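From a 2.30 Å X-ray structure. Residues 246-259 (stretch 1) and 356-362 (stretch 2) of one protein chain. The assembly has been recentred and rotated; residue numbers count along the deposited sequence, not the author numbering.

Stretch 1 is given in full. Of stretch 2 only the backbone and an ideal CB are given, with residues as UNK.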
# COMPACT_ATOMS: atom_id res chain seq x y z
N PRO A 246 1.77 16.92 7.36
CA PRO A 246 2.91 17.77 7.64
C PRO A 246 3.13 18.04 9.17
O PRO A 246 2.14 18.17 9.94
CB PRO A 246 2.57 19.06 6.87
CG PRO A 246 1.73 18.63 5.77
CD PRO A 246 0.86 17.53 6.36
N ILE A 247 4.40 18.11 9.60
CA ILE A 247 4.72 18.24 11.02
C ILE A 247 4.81 19.72 11.38
O ILE A 247 5.91 20.31 11.50
CB ILE A 247 5.99 17.44 11.41
CG1 ILE A 247 5.85 15.99 10.89
CG2 ILE A 247 6.13 17.42 12.95
CD1 ILE A 247 7.12 15.19 10.89
N GLY A 248 3.62 20.31 11.51
CA GLY A 248 3.43 21.72 11.84
C GLY A 248 2.24 21.81 12.78
O GLY A 248 1.33 20.99 12.74
N ALA A 249 2.28 22.80 13.66
CA ALA A 249 1.26 22.94 14.67
C ALA A 249 -0.06 23.40 14.02
O ALA A 249 -0.06 24.18 13.08
CB ALA A 249 1.73 23.94 15.75
N ILE A 250 -1.18 22.90 14.55
CA ILE A 250 -2.52 23.24 14.05
C ILE A 250 -3.43 23.49 15.22
O ILE A 250 -3.46 22.71 16.17
CB ILE A 250 -3.09 22.16 13.12
CG1 ILE A 250 -2.51 22.30 11.69
CG2 ILE A 250 -4.63 22.22 13.03
CD1 ILE A 250 -2.71 21.07 10.82
N GLY A 251 -4.18 24.59 15.16
CA GLY A 251 -5.17 24.90 16.14
C GLY A 251 -5.72 26.31 16.02
O GLY A 251 -5.36 27.07 15.10
N ALA A 252 -6.56 26.65 16.98
CA ALA A 252 -7.23 27.95 17.07
C ALA A 252 -6.31 29.16 17.38
O ALA A 252 -6.61 30.27 16.96
CB ALA A 252 -8.43 27.84 18.10
N GLN A 253 -5.21 28.94 18.09
CA GLN A 253 -4.16 29.94 18.33
C GLN A 253 -3.21 30.16 17.12
O GLN A 253 -2.37 31.06 17.15
CB GLN A 253 -3.28 29.55 19.54
CG GLN A 253 -4.05 29.15 20.83
CD GLN A 253 -4.96 27.93 20.67
OE1 GLN A 253 -4.62 26.98 19.96
NE2 GLN A 253 -6.13 27.97 21.33
N GLY A 254 -3.32 29.33 16.08
CA GLY A 254 -2.54 29.55 14.86
C GLY A 254 -2.10 28.25 14.22
O GLY A 254 -1.57 27.37 14.89
N SER A 255 -2.33 28.13 12.92
CA SER A 255 -1.86 26.95 12.19
C SER A 255 -0.74 27.30 11.22
O SER A 255 -0.68 28.41 10.68
CB SER A 255 -2.99 26.25 11.48
OG SER A 255 -4.10 26.13 12.33
N TRP A 256 0.15 26.34 11.00
CA TRP A 256 1.31 26.57 10.13
C TRP A 256 0.86 27.03 8.73
O TRP A 256 1.53 27.86 8.10
CB TRP A 256 2.22 25.32 10.08
CG TRP A 256 1.62 24.13 9.38
CD1 TRP A 256 0.93 23.09 9.95
CD2 TRP A 256 1.64 23.86 7.97
NE1 TRP A 256 0.56 22.18 9.00
CE2 TRP A 256 0.97 22.63 7.77
CE3 TRP A 256 2.19 24.54 6.86
CZ2 TRP A 256 0.80 22.07 6.50
CZ3 TRP A 256 2.03 24.00 5.61
CH2 TRP A 256 1.36 22.76 5.43
N TYR A 257 -0.29 26.53 8.30
CA TYR A 257 -0.82 26.76 6.95
C TYR A 257 -1.64 28.02 6.80
O TYR A 257 -2.23 28.27 5.76
CB TYR A 257 -1.65 25.54 6.51
CG TYR A 257 -2.79 25.11 7.43
CD1 TYR A 257 -3.79 26.01 7.82
CD2 TYR A 257 -2.91 23.79 7.81
CE1 TYR A 257 -4.85 25.60 8.62
CE2 TYR A 257 -3.95 23.37 8.62
CZ TYR A 257 -4.91 24.28 9.02
OH TYR A 257 -5.94 23.87 9.80
N ASP A 258 -1.66 28.82 7.86
CA ASP A 258 -2.30 30.15 7.83
C ASP A 258 -1.55 31.06 6.89
O ASP A 258 -2.14 31.95 6.28
CB ASP A 258 -2.24 30.80 9.22
CG ASP A 258 -3.31 30.29 10.18
OD1 ASP A 258 -4.25 29.57 9.73
OD2 ASP A 258 -3.19 30.64 11.39
N SER A 259 -0.23 30.89 6.82
CA SER A 259 0.55 31.70 5.88
C SER A 259 1.63 30.84 5.25
O SER A 259 2.73 30.73 5.75
CB SER A 259 1.08 32.95 6.56
OG SER A 259 1.66 33.83 5.62
N UNK A 356 4.49 38.29 15.92
CA UNK A 356 4.54 37.16 14.99
C UNK A 356 4.58 35.79 15.68
O UNK A 356 4.80 35.69 16.89
CB UNK A 356 5.77 37.30 14.09
N UNK A 357 4.36 34.74 14.90
CA UNK A 357 4.54 33.37 15.37
C UNK A 357 5.61 32.70 14.52
O UNK A 357 5.68 32.95 13.34
CB UNK A 357 3.23 32.59 15.31
N UNK A 358 6.42 31.85 15.14
CA UNK A 358 7.41 31.04 14.44
C UNK A 358 7.05 29.58 14.64
O UNK A 358 6.99 29.09 15.79
CB UNK A 358 8.83 31.33 14.94
N UNK A 359 6.88 28.87 13.53
CA UNK A 359 6.58 27.45 13.56
C UNK A 359 7.84 26.67 13.29
O UNK A 359 8.72 27.15 12.57
CB UNK A 359 5.49 27.09 12.55
N UNK A 360 7.94 25.48 13.88
CA UNK A 360 9.04 24.56 13.57
C UNK A 360 9.10 23.36 14.48
O UNK A 360 8.57 23.40 15.58
CB UNK A 360 10.38 25.30 13.64
N UNK A 361 9.77 22.30 14.04
CA UNK A 361 9.83 21.05 14.80
C UNK A 361 10.97 21.18 15.85
O UNK A 361 12.14 21.45 15.49
CB UNK A 361 10.06 19.86 13.87
N UNK A 362 10.63 20.99 17.12
CA UNK A 362 11.62 21.11 18.22
C UNK A 362 12.21 19.76 18.67
O UNK A 362 13.24 19.70 19.34
CB UNK A 362 10.97 21.79 19.42

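Position 356 lies beyond the reach of stretch 1: nothing there comes within 5.5 Å of its CB, so the visible atoms exclude almost nothing. The deposited residue is Ser356, which makes no contact with stretch 1.

At 357 the strand begins, and CA-to-CB points toward stretch 1, but the nearest CA, that of Gly254, is 8.1 Å from the CA of 357. A short side chain would fall short; a long, flexible one could span the gap and reach the carbonyl oxygen of Gln253, near the end of the Gly251–Gly254 turn. Glutamine, arginine or lysine would all serve. The residue is Lys357, largely extended until chi4 turns to p, and its CE lies 3.2 Å from Gln253 O; this methylene, not the ammonium group, comes closest to the carbonyl. The aliphatic part of the chain thus reaches the last residues of the turn.

Position 358 is out of reach, and its extended backbone angles suit many residues, beta-branched and aromatic ones included. Tyr358 occupies it without touching stretch 1.

Position 359 is the centre of the contact. Its CB points toward stretch 1, 4.5 Å from Trp256 CB, and ahead lies a flat surface formed by the backbone at Trp256, edged by Ala249 and Gly254. A flat, large side chain would lie on it; phenylalanine could supply the ring, but the peptide groups and Asp258 farther along favour a polar tip. The residue is Tyr359. Trp256 CA sits over the ring face, 3.8 Å from the centroid and 4° off the normal, a CH-pi contact, while Ala249 CB approaches the edge, 4.2 Å from Tyr359 CD2. Tyr359 OH reaches to 3.2 Å from Gly254 C. A side chain on Gly254 would strike this oxygen, since an ideal CB there would stand 2.6 Å from Tyr359 OH. A water bridges the remaining gap, hydrogen-bonded to Tyr359 OH at 2.5 Å and donating to Asp258 OD2 at 2.8 Å; Asp258 OD2 also accepts from Ser255 N at 3.1 Å, so the tyrosine tip is tied indirectly to the fold of the loop.

At 360 a CB would point away from stretch 1, which leaves room for one; but a phi of 172° is unfavourable for residues with a CB, so glycine is strongly preferred. It is Gly360.

At 361 the CB again points toward stretch 1, 4.7 Å from Ile247 CG2. A compact aliphatic residue, valine or isoleucine, would suit this apolar neighbour. Val361, with chi1 t, packs its CG2 3.6 Å from Ile247 CG2 and also 3.3 Å from Ile247 O.

Position 362 is out of reach, leaving the choice open; Ser362 makes no contact with stretch 1.

Stretch 2, residues 356-362: SKYYGVS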
# COMPACT_ATOMS: atom_id res chain seq x y z
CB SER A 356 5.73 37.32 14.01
OG SER A 356 6.96 37.46 14.70
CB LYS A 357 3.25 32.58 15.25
CG LYS A 357 2.07 33.23 15.94
CD LYS A 357 0.85 32.34 15.92
CE LYS A 357 -0.38 33.18 15.90
NZ LYS A 357 -0.60 33.76 14.55
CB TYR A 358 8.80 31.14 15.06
CG TYR A 358 9.48 32.48 15.25
CD1 TYR A 358 9.01 33.42 16.18
CD2 TYR A 358 10.68 32.75 14.58
CE1 TYR A 358 9.70 34.63 16.40
CE2 TYR A 358 11.39 33.94 14.80
CZ TYR A 358 10.90 34.87 15.71
OH TYR A 358 11.63 36.03 15.88
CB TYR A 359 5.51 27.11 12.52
CG TYR A 359 4.20 27.81 12.80
CD1 TYR A 359 3.92 29.04 12.23
CD2 TYR A 359 3.23 27.21 13.60
CE1 TYR A 359 2.72 29.68 12.47
CE2 TYR A 359 2.02 27.85 13.86
CZ TYR A 359 1.79 29.08 13.30
OH TYR A 359 0.63 29.72 13.53
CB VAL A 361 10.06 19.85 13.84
CG1 VAL A 361 10.40 18.51 14.60
CG2 VAL A 361 8.86 19.69 12.88
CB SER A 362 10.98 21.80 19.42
OG SER A 362 9.87 21.03 19.82
O HOH W 1 -0.58 31.25 12.04
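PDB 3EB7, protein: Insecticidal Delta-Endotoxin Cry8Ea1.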